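Local coordinates for protein 2,4-dihydroxyhept-2-ene-1,7-dioic acid aldolase (PDB 6BDE) that binds heme b and, as a member of the H-NOX family, probably senses nitric oxide or related diatomic gases, at residues N127-A138 with D168-K178; I4-L12 with T69-V77. The protein carries 1 engineered substitution. All coordinates share one frame; numbering follows the deposited sequence.

Contact 1 (N127-A138 with D168-K178); sequences NSLTMIYKSSRA and DGTEVKFIINK. With HEM (protoporphyrin IX containing Fe), chain B.
Y133 and V172 face each other as an antiparallel hydrogen-bonded pair (Y133 N to V172 O, 2.7 Å) in the curved sheet of the H-NOX fold, where Y133, S135 and R137 form the family's YxSxR propionate-binding motif. The strands illustrate how one sheet can be tight on one face and loose on the other. On the tight face, CE1 of F174 presses to 3.5 Å from CB of Y133, and the carbonyl oxygen of M131 lies at the edge of the F174 ring. Farther along, L129 and I176 run side by side in the same direction, CD2 of L129 4.0 Å from CD1 of I176. Helices 140-153 and 92-96 close over this layer through M147, F151, I93 and L96.

The other face, with the exposed K134 and partly exposed I132, E171 and K173, looks toward solvent. There a water spans NZ of K134 and OE2 of E171, which stay 4.2 Å apart, too far for a salt bridge.

Past the strand, S135 N bonds to T170 O as the chain enters a type I turn. With its CG anti to the backbone N (chi1 163°), Y133 carries OH to 2.5 Å from heme O1D. S135 OG lies so close to heme O2D that the length of that bond is doubtful; R137 NE, at the guanidinium edge, bonds to O2D at 2.8 Å.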
# COMPACT_ATOMS: atom_id res chain seq x y z
N ASN A 127 6.83 9.86 -18.85
CA ASN A 127 7.13 10.40 -17.52
C ASN A 127 5.88 10.88 -16.79
O ASN A 127 6.00 11.61 -15.80
CB ASN A 127 8.14 11.55 -17.63
CG ASN A 127 9.43 11.12 -18.30
OD1 ASN A 127 9.96 10.05 -18.02
ND2 ASN A 127 9.94 11.97 -19.19
N SER A 128 4.69 10.50 -17.25
CA SER A 128 3.44 10.88 -16.60
C SER A 128 2.49 9.70 -16.61
O SER A 128 2.55 8.84 -17.48
CB SER A 128 2.79 12.10 -17.27
OG SER A 128 1.87 12.73 -16.40
N LEU A 129 1.59 9.68 -15.63
CA LEU A 129 0.61 8.60 -15.51
C LEU A 129 -0.54 9.06 -14.64
O LEU A 129 -0.32 9.52 -13.51
CB LEU A 129 1.25 7.34 -14.92
CG LEU A 129 0.32 6.15 -14.71
CD1 LEU A 129 -0.17 5.62 -16.05
CD2 LEU A 129 1.01 5.06 -13.92
N THR A 130 -1.76 8.95 -15.16
CA THR A 130 -2.97 9.27 -14.42
C THR A 130 -3.81 8.00 -14.32
O THR A 130 -4.21 7.44 -15.34
CB THR A 130 -3.76 10.39 -15.09
OG1 THR A 130 -2.98 11.59 -15.09
CG2 THR A 130 -5.06 10.65 -14.34
N MET A 131 -4.08 7.56 -13.09
CA MET A 131 -4.82 6.34 -12.84
C MET A 131 -5.94 6.59 -11.85
O MET A 131 -5.84 7.46 -10.98
CB MET A 131 -3.92 5.22 -12.31
CG MET A 131 -2.91 4.69 -13.31
SD MET A 131 -2.10 3.20 -12.73
CE MET A 131 -1.34 3.79 -11.22
N ILE A 132 -7.02 5.82 -11.98
CA ILE A 132 -8.14 5.86 -11.05
C ILE A 132 -8.03 4.65 -10.13
O ILE A 132 -8.02 3.50 -10.59
CB ILE A 132 -9.49 5.87 -11.79
CG1 ILE A 132 -9.55 7.04 -12.77
CG2 ILE A 132 -10.63 5.96 -10.79
CD1 ILE A 132 -9.43 8.40 -12.12
N TYR A 133 -7.94 4.91 -8.83
CA TYR A 133 -7.89 3.87 -7.81
C TYR A 133 -9.29 3.69 -7.24
O TYR A 133 -9.94 4.67 -6.87
CB TYR A 133 -6.90 4.25 -6.71
CG TYR A 133 -7.04 3.47 -5.42
CD1 TYR A 133 -6.38 2.27 -5.24
CD2 TYR A 133 -7.82 3.96 -4.37
CE1 TYR A 133 -6.50 1.56 -4.06
CE2 TYR A 133 -7.94 3.25 -3.19
CZ TYR A 133 -7.28 2.05 -3.04
OH TYR A 133 -7.40 1.34 -1.86
N LYS A 134 -9.75 2.44 -7.18
CA LYS A 134 -11.06 2.12 -6.64
C LYS A 134 -10.93 0.94 -5.69
O LYS A 134 -10.41 -0.12 -6.08
CB LYS A 134 -12.06 1.81 -7.75
CG LYS A 134 -12.63 3.04 -8.43
CD LYS A 134 -13.83 2.72 -9.30
CE LYS A 134 -14.32 3.95 -10.03
NZ LYS A 134 -15.57 3.70 -10.80
N SER A 135 -11.39 1.12 -4.45
CA SER A 135 -11.39 0.06 -3.45
C SER A 135 -12.25 0.47 -2.26
O SER A 135 -12.11 1.58 -1.74
CB SER A 135 -9.97 -0.26 -2.99
OG SER A 135 -9.99 -1.12 -1.87
N SER A 136 -13.13 -0.43 -1.81
CA SER A 136 -13.95 -0.14 -0.65
C SER A 136 -13.12 0.05 0.61
O SER A 136 -13.62 0.61 1.60
CB SER A 136 -14.97 -1.27 -0.43
OG SER A 136 -14.31 -2.49 -0.14
N ARG A 137 -11.87 -0.39 0.61
CA ARG A 137 -11.00 -0.31 1.78
C ARG A 137 -10.29 1.03 1.90
O ARG A 137 -9.70 1.31 2.95
CB ARG A 137 -9.98 -1.45 1.75
CG ARG A 137 -10.63 -2.83 1.85
CD ARG A 137 -9.65 -3.95 1.54
NE ARG A 137 -9.41 -4.10 0.11
CZ ARG A 137 -10.21 -4.76 -0.71
NH1 ARG A 137 -11.31 -5.34 -0.25
NH2 ARG A 137 -9.92 -4.85 -2.00
N ALA A 138 -10.31 1.86 0.85
CA ALA A 138 -9.80 3.23 0.90
C ALA A 138 -8.35 3.28 1.38
O ALA A 138 -7.98 4.10 2.22
CB ALA A 138 -10.69 4.11 1.77
N ASP A 168 -14.91 9.42 0.90
CA ASP A 168 -14.43 8.37 1.80
C ASP A 168 -13.17 7.68 1.29
O ASP A 168 -12.74 6.69 1.90
CB ASP A 168 -15.54 7.34 2.04
CG ASP A 168 -16.05 6.71 0.76
OD1 ASP A 168 -15.46 6.92 -0.31
OD2 ASP A 168 -17.07 5.98 0.83
N GLY A 169 -12.58 8.15 0.20
CA GLY A 169 -11.35 7.59 -0.30
C GLY A 169 -11.48 6.29 -1.06
O GLY A 169 -10.47 5.64 -1.33
N THR A 170 -12.70 5.88 -1.41
CA THR A 170 -12.90 4.65 -2.16
C THR A 170 -12.76 4.83 -3.66
O THR A 170 -12.76 3.83 -4.39
CB THR A 170 -14.28 4.05 -1.84
OG1 THR A 170 -15.30 5.01 -2.13
CG2 THR A 170 -14.36 3.66 -0.37
N GLU A 171 -12.65 6.06 -4.14
CA GLU A 171 -12.32 6.34 -5.54
C GLU A 171 -11.38 7.54 -5.55
O GLU A 171 -11.79 8.65 -5.17
CB GLU A 171 -13.56 6.61 -6.38
CG GLU A 171 -13.26 6.81 -7.86
CD GLU A 171 -14.48 7.19 -8.67
OE1 GLU A 171 -15.61 7.09 -8.13
OE2 GLU A 171 -14.32 7.59 -9.84
N VAL A 172 -10.13 7.33 -5.96
CA VAL A 172 -9.09 8.34 -5.89
C VAL A 172 -8.37 8.40 -7.23
O VAL A 172 -7.95 7.37 -7.76
CB VAL A 172 -8.09 8.05 -4.76
CG1 VAL A 172 -7.03 9.14 -4.68
CG2 VAL A 172 -8.80 7.90 -3.42
N LYS A 173 -8.24 9.61 -7.77
CA LYS A 173 -7.47 9.83 -8.99
C LYS A 173 -6.02 10.12 -8.63
O LYS A 173 -5.74 11.07 -7.90
CB LYS A 173 -8.06 10.98 -9.80
CG LYS A 173 -7.35 11.24 -11.12
CD LYS A 173 -7.72 12.60 -11.70
CE LYS A 173 -8.08 12.50 -13.17
NZ LYS A 173 -8.42 13.83 -13.75
N PHE A 174 -5.11 9.29 -9.14
CA PHE A 174 -3.68 9.48 -8.94
C PHE A 174 -3.11 10.21 -10.15
O PHE A 174 -3.22 9.72 -11.28
CB PHE A 174 -2.97 8.14 -8.75
CG PHE A 174 -3.10 7.57 -7.36
CD1 PHE A 174 -4.29 7.01 -6.94
CD2 PHE A 174 -2.02 7.58 -6.50
CE1 PHE A 174 -4.40 6.48 -5.67
CE2 PHE A 174 -2.13 7.05 -5.23
CZ PHE A 174 -3.32 6.50 -4.81
N ILE A 175 -2.49 11.36 -9.92
CA ILE A 175 -1.82 12.12 -10.97
C ILE A 175 -0.33 12.03 -10.68
O ILE A 175 0.18 12.71 -9.77
CB ILE A 175 -2.30 13.57 -11.03
CG1 ILE A 175 -3.83 13.62 -11.07
CG2 ILE A 175 -1.72 14.27 -12.25
CD1 ILE A 175 -4.40 15.02 -11.15
N ILE A 176 0.38 11.20 -11.44
CA ILE A 176 1.78 10.90 -11.21
C ILE A 176 2.61 11.59 -12.29
O ILE A 176 2.36 11.40 -13.49
CB ILE A 176 2.04 9.39 -11.21
CG1 ILE A 176 1.14 8.70 -10.18
CG2 ILE A 176 3.50 9.10 -10.92
CD1 ILE A 176 0.70 7.31 -10.60
N ASN A 177 3.59 12.39 -11.87
CA ASN A 177 4.48 13.09 -12.78
C ASN A 177 5.91 12.91 -12.30
O ASN A 177 6.27 13.38 -11.21
CB ASN A 177 4.13 14.58 -12.87
CG ASN A 177 3.11 14.87 -13.95
OD1 ASN A 177 3.45 14.99 -15.13
ND2 ASN A 177 1.84 14.99 -13.56
N LYS A 178 6.72 12.21 -13.09
CA LYS A 178 8.13 12.04 -12.74
C LYS A 178 8.82 13.40 -12.68
O LYS A 178 8.64 14.25 -13.56
CB LYS A 178 8.82 11.13 -13.75
CG LYS A 178 9.76 10.12 -13.11
CD LYS A 178 10.36 9.18 -14.15
CE LYS A 178 11.29 9.92 -15.09
NZ LYS A 178 11.78 9.03 -16.18
CHA HEM B . -3.21 -5.20 -1.63
CHB HEM B . 0.93 -8.15 -3.54
CHC HEM B . 2.67 -3.83 -6.49
CHD HEM B . -1.34 -0.80 -4.38
C1A HEM B . -1.94 -6.21 -2.16
C2A HEM B . -1.93 -7.37 -1.35
C3A HEM B . -0.91 -8.09 -1.82
C4A HEM B . -0.39 -7.31 -2.88
CMA HEM B . -0.42 -9.46 -1.34
CAA HEM B . -2.88 -7.73 -0.21
CBA HEM B . -4.07 -8.49 -0.81
CGA HEM B . -5.00 -9.01 0.28
O1A HEM B . -5.92 -9.82 -0.02
O2A HEM B . -4.86 -8.64 1.48
C1B HEM B . 1.68 -7.01 -4.47
C2B HEM B . 3.10 -7.30 -5.00
C3B HEM B . 3.49 -6.14 -5.75
C4B HEM B . 2.31 -5.22 -5.65
CMB HEM B . 3.92 -8.57 -4.77
CAB HEM B . 4.79 -5.89 -6.50
CBB HEM B . 5.19 -6.72 -7.44
C1C HEM B . 1.49 -2.74 -5.89
C2C HEM B . 1.85 -1.41 -6.18
C3C HEM B . 0.86 -0.67 -5.66
C4C HEM B . -0.03 -1.60 -5.09
CMC HEM B . 3.09 -0.92 -6.93
CAC HEM B . 0.71 0.85 -5.69
CBC HEM B . -0.12 1.41 -6.53
C1D HEM B . -2.03 -2.00 -3.44
C2D HEM B . -3.01 -1.38 -2.47
C3D HEM B . -3.53 -2.48 -1.73
C4D HEM B . -2.83 -3.74 -2.28
CMD HEM B . -3.38 0.09 -2.33
CAD HEM B . -4.57 -2.41 -0.61
CBD HEM B . -5.84 -3.16 -0.99
CGD HEM B . -6.86 -2.17 -1.54
O1D HEM B . -6.49 -1.00 -1.83
O2D HEM B . -8.05 -2.52 -1.70
NA HEM B . -0.95 -6.05 -3.13
NB HEM B . 1.14 -5.61 -4.81
NC HEM B . 0.33 -2.96 -5.13
ND HEM B . -1.77 -3.47 -3.37
FE HEM B . -0.61 -4.64 -4.54
O HOH W 1 -15.82 6.42 -11.63

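Contact 2 (I4-L12 with T69-V77); sequences IIFTEFLDL and TYGEHFFSV. Engineered in segment 69-77: G71 (natural residue Ala). With HEM (protoporphyrin IX containing Fe), chain B.
The edge of the F9 ring is turned toward the face of Y70, a T-shaped pair with centroids 5.6 Å apart and planes at 68°. CB of F9 also sits over that face, offset toward the rim, in a CH-pi contact, while CG2 of I5 and CB of E8 border the ring in its plane. The tyrosine is thus a knob in a hole made by I5, E8, F9 and L12, a clear case of one large side chain filling the space between two helices. Y70 has its CG anti to the backbone N (chi1 -178°), which sends the ring straight across the interface, where Y70 OH reaches I5 O in a hydrogen bond that is weak despite its 2.6 Å length. A leucine at Y70 would probably leave a gap among these four residues, strip the F9 edge of its aromatic face and deprive I5 O of this extra donor.

Beside the knob, CD2 of L12 packs 3.9 Å from CD1 of Y70, and its other methyl, CD1, lies over a face of H73. The imidazole meets E8 at its own edge: NE2 gives OE1 a long, weak hydrogen bond of 3.3 Å. The same OE1 of E8 rests 3.6 Å from CG2 of V77.

On the heme side, I5 and F74 cross at about a right angle, with CD1 of I5 3.6 Å from CZ of F74 and equally close to heme CAA. The engineered G71 (alanine in the natural protein) makes no contact with 4-12. Crossing at 114° with axes 10.5 Å apart, the segments exemplify knob-into-hole packing where helix 3-17 meets helix 63-81, the helix carrying the H-NOX glycine-hinge position, beside the heme pocket.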
# COMPACT_ATOMS: atom_id res chain seq x y z
N ILE A 4 -0.49 -11.81 5.56
CA ILE A 4 0.82 -11.17 5.42
C ILE A 4 0.70 -9.67 5.63
O ILE A 4 1.62 -9.02 6.14
CB ILE A 4 1.44 -11.51 4.05
CG1 ILE A 4 2.81 -10.85 3.89
CG2 ILE A 4 0.50 -11.12 2.92
CD1 ILE A 4 3.89 -11.46 4.75
N ILE A 5 -0.44 -9.08 5.25
CA ILE A 5 -0.66 -7.66 5.48
C ILE A 5 -0.78 -7.37 6.97
O ILE A 5 -0.30 -6.34 7.46
CB ILE A 5 -1.90 -7.18 4.71
CG1 ILE A 5 -1.81 -7.61 3.24
CG2 ILE A 5 -2.04 -5.67 4.81
CD1 ILE A 5 -0.62 -7.02 2.52
N PHE A 6 -1.41 -8.28 7.72
CA PHE A 6 -1.55 -8.08 9.16
C PHE A 6 -0.22 -8.26 9.88
O PHE A 6 0.16 -7.45 10.73
CB PHE A 6 -2.59 -9.05 9.72
CG PHE A 6 -4.01 -8.66 9.43
CD1 PHE A 6 -4.69 -7.78 10.25
CD2 PHE A 6 -4.67 -9.19 8.33
CE1 PHE A 6 -6.00 -7.42 9.98
CE2 PHE A 6 -5.98 -8.84 8.05
CZ PHE A 6 -6.65 -7.95 8.88
N THR A 7 0.51 -9.33 9.54
CA THR A 7 1.75 -9.64 10.26
C THR A 7 2.81 -8.56 10.03
O THR A 7 3.48 -8.14 10.98
CB THR A 7 2.28 -11.01 9.83
OG1 THR A 7 2.52 -11.01 8.42
CG2 THR A 7 1.27 -12.10 10.17
N GLU A 8 2.97 -8.11 8.79
CA GLU A 8 3.95 -7.07 8.50
C GLU A 8 3.55 -5.74 9.13
O GLU A 8 4.42 -4.96 9.53
CB GLU A 8 4.13 -6.91 7.00
CG GLU A 8 4.77 -8.11 6.31
CD GLU A 8 6.24 -8.27 6.65
OE1 GLU A 8 6.87 -7.28 7.08
OE2 GLU A 8 6.77 -9.38 6.48
N PHE A 9 2.24 -5.47 9.22
CA PHE A 9 1.78 -4.22 9.82
C PHE A 9 2.08 -4.19 11.32
O PHE A 9 2.66 -3.22 11.82
CB PHE A 9 0.28 -4.04 9.57
CG PHE A 9 -0.35 -2.94 10.37
CD1 PHE A 9 -0.12 -1.61 10.04
CD2 PHE A 9 -1.18 -3.22 11.44
CE1 PHE A 9 -0.70 -0.59 10.78
CE2 PHE A 9 -1.76 -2.21 12.17
CZ PHE A 9 -1.52 -0.89 11.84
N LEU A 10 1.69 -5.25 12.04
CA LEU A 10 1.95 -5.28 13.47
C LEU A 10 3.44 -5.35 13.78
O LEU A 10 3.88 -4.87 14.83
CB LEU A 10 1.21 -6.46 14.11
CG LEU A 10 -0.31 -6.43 13.96
CD1 LEU A 10 -0.94 -7.68 14.55
CD2 LEU A 10 -0.89 -5.17 14.59
N ASP A 11 4.23 -5.95 12.88
CA ASP A 11 5.68 -5.88 13.02
C ASP A 11 6.16 -4.43 12.96
O ASP A 11 7.02 -4.02 13.75
CB ASP A 11 6.36 -6.70 11.92
CG ASP A 11 6.40 -8.18 12.24
OD1 ASP A 11 6.04 -8.55 13.38
OD2 ASP A 11 6.80 -8.97 11.36
N LEU A 12 5.60 -3.64 12.04
CA LEU A 12 5.98 -2.24 11.93
C LEU A 12 5.51 -1.44 13.14
O LEU A 12 6.20 -0.52 13.59
CB LEU A 12 5.42 -1.65 10.64
CG LEU A 12 5.95 -0.28 10.22
CD1 LEU A 12 7.47 -0.28 10.19
CD2 LEU A 12 5.38 0.11 8.86
N THR A 69 3.47 5.18 5.53
CA THR A 69 4.68 4.56 6.06
C THR A 69 4.65 3.05 5.88
O THR A 69 5.66 2.43 5.53
CB THR A 69 4.84 4.92 7.54
OG1 THR A 69 5.00 6.34 7.67
CG2 THR A 69 6.07 4.23 8.13
N TYR A 70 3.48 2.43 6.10
CA TYR A 70 3.37 0.99 5.91
C TYR A 70 3.53 0.61 4.44
O TYR A 70 4.20 -0.38 4.12
CB TYR A 70 2.03 0.49 6.45
CG TYR A 70 1.86 -1.01 6.33
CD1 TYR A 70 2.92 -1.87 6.58
CD2 TYR A 70 0.64 -1.56 5.96
CE1 TYR A 70 2.77 -3.24 6.47
CE2 TYR A 70 0.48 -2.93 5.85
CZ TYR A 70 1.55 -3.76 6.10
OH TYR A 70 1.40 -5.13 5.99
N GLY A 71 2.93 1.38 3.53
CA GLY A 71 3.07 1.09 2.12
C GLY A 71 4.51 1.16 1.65
O GLY A 71 4.95 0.35 0.82
N GLU A 72 5.27 2.13 2.17
CA GLU A 72 6.69 2.19 1.84
C GLU A 72 7.44 0.99 2.40
O GLU A 72 8.34 0.45 1.75
CB GLU A 72 7.28 3.50 2.36
CG GLU A 72 6.70 4.74 1.71
CD GLU A 72 7.53 5.99 1.98
OE1 GLU A 72 8.32 5.99 2.95
OE2 GLU A 72 7.39 6.96 1.21
N HIS A 73 7.07 0.56 3.61
CA HIS A 73 7.73 -0.61 4.20
C HIS A 73 7.37 -1.88 3.45
O HIS A 73 8.21 -2.78 3.31
CB HIS A 73 7.34 -0.74 5.67
CG HIS A 73 7.69 -2.07 6.27
ND1 HIS A 73 8.99 -2.44 6.55
CD2 HIS A 73 6.92 -3.11 6.64
CE1 HIS A 73 9.00 -3.66 7.06
NE2 HIS A 73 7.75 -4.09 7.13
N PHE A 74 6.14 -1.98 2.95
CA PHE A 74 5.72 -3.20 2.27
C PHE A 74 6.43 -3.39 0.93
O PHE A 74 6.50 -4.53 0.44
CB PHE A 74 4.20 -3.20 2.05
CG PHE A 74 3.65 -4.55 1.71
CD1 PHE A 74 3.52 -5.53 2.68
CD2 PHE A 74 3.27 -4.85 0.41
CE1 PHE A 74 3.01 -6.78 2.36
CE2 PHE A 74 2.76 -6.10 0.09
CZ PHE A 74 2.63 -7.06 1.06
N PHE A 75 6.96 -2.32 0.34
CA PHE A 75 7.72 -2.48 -0.90
C PHE A 75 8.98 -3.31 -0.66
O PHE A 75 9.38 -4.10 -1.52
CB PHE A 75 8.08 -1.12 -1.48
CG PHE A 75 8.65 -1.18 -2.87
CD1 PHE A 75 7.82 -1.08 -3.97
CD2 PHE A 75 10.01 -1.34 -3.07
CE1 PHE A 75 8.33 -1.14 -5.25
CE2 PHE A 75 10.53 -1.40 -4.35
CZ PHE A 75 9.69 -1.30 -5.44
N SER A 76 9.60 -3.15 0.51
CA SER A 76 10.76 -3.97 0.85
C SER A 76 10.38 -5.43 1.01
O SER A 76 11.18 -6.32 0.70
CB SER A 76 11.43 -3.45 2.12
OG SER A 76 10.62 -3.70 3.26
N VAL A 77 9.16 -5.71 1.49
CA VAL A 77 8.67 -7.08 1.52
C VAL A 77 8.53 -7.62 0.10
O VAL A 77 8.82 -8.80 -0.16
CB VAL A 77 7.34 -7.16 2.29
CG1 VAL A 77 6.87 -8.60 2.41
CG2 VAL A 77 7.47 -6.52 3.66
CHA HEM B . -3.21 -5.20 -1.63
CHB HEM B . 0.93 -8.15 -3.54
CHC HEM B . 2.67 -3.83 -6.49
CHD HEM B . -1.34 -0.80 -4.38
C1A HEM B . -1.94 -6.21 -2.16
C2A HEM B . -1.93 -7.37 -1.35
C3A HEM B . -0.91 -8.09 -1.82
C4A HEM B . -0.39 -7.31 -2.88
CMA HEM B . -0.42 -9.46 -1.34
CAA HEM B . -2.88 -7.73 -0.21
CBA HEM B . -4.07 -8.49 -0.81
CGA HEM B . -5.00 -9.01 0.28
O1A HEM B . -5.92 -9.82 -0.02
O2A HEM B . -4.86 -8.64 1.48
C1B HEM B . 1.68 -7.01 -4.47
C2B HEM B . 3.10 -7.30 -5.00
C3B HEM B . 3.49 -6.14 -5.75
C4B HEM B . 2.31 -5.22 -5.65
CMB HEM B . 3.92 -8.57 -4.77
CAB HEM B . 4.79 -5.89 -6.50
CBB HEM B . 5.19 -6.72 -7.44
C1C HEM B . 1.49 -2.74 -5.89
C2C HEM B . 1.85 -1.41 -6.18
C3C HEM B . 0.86 -0.67 -5.66
C4C HEM B . -0.03 -1.60 -5.09
CMC HEM B . 3.09 -0.92 -6.93
CAC HEM B . 0.71 0.85 -5.69
CBC HEM B . -0.12 1.41 -6.53
C1D HEM B . -2.03 -2.00 -3.44
C2D HEM B . -3.01 -1.38 -2.47
C3D HEM B . -3.53 -2.48 -1.73
C4D HEM B . -2.83 -3.74 -2.28
CMD HEM B . -3.38 0.09 -2.33
CAD HEM B . -4.57 -2.41 -0.61
CBD HEM B . -5.84 -3.16 -0.99
CGD HEM B . -6.86 -2.17 -1.54
O1D HEM B . -6.49 -1.00 -1.83
O2D HEM B . -8.05 -2.52 -1.70
NA HEM B . -0.95 -6.05 -3.13
NB HEM B . 1.14 -5.61 -4.81
NC HEM B . 0.33 -2.96 -5.13
ND HEM B . -1.77 -3.47 -3.37
FE HEM B . -0.61 -4.64 -4.54

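Contact 2 closes before contact 1 opens, so the two lie in series along the chain. The earlier one along the chain joins helix 3-17 to helix 63-81; the later one pairs strands 128-134 and 171-178 of the antiparallel sheet, with helix 140-153 between those strands in the sequence. Their centres are 20 Å apart, on opposite sides of the middle of the chain, and their nearest atoms stay about 8 Å apart without touching. Heme is what they have in common: contact 2 meets it through apolar carbon, contact 1 through polar groups on a propionate, so that the cofactor bridges the helical and sheet parts of the fold.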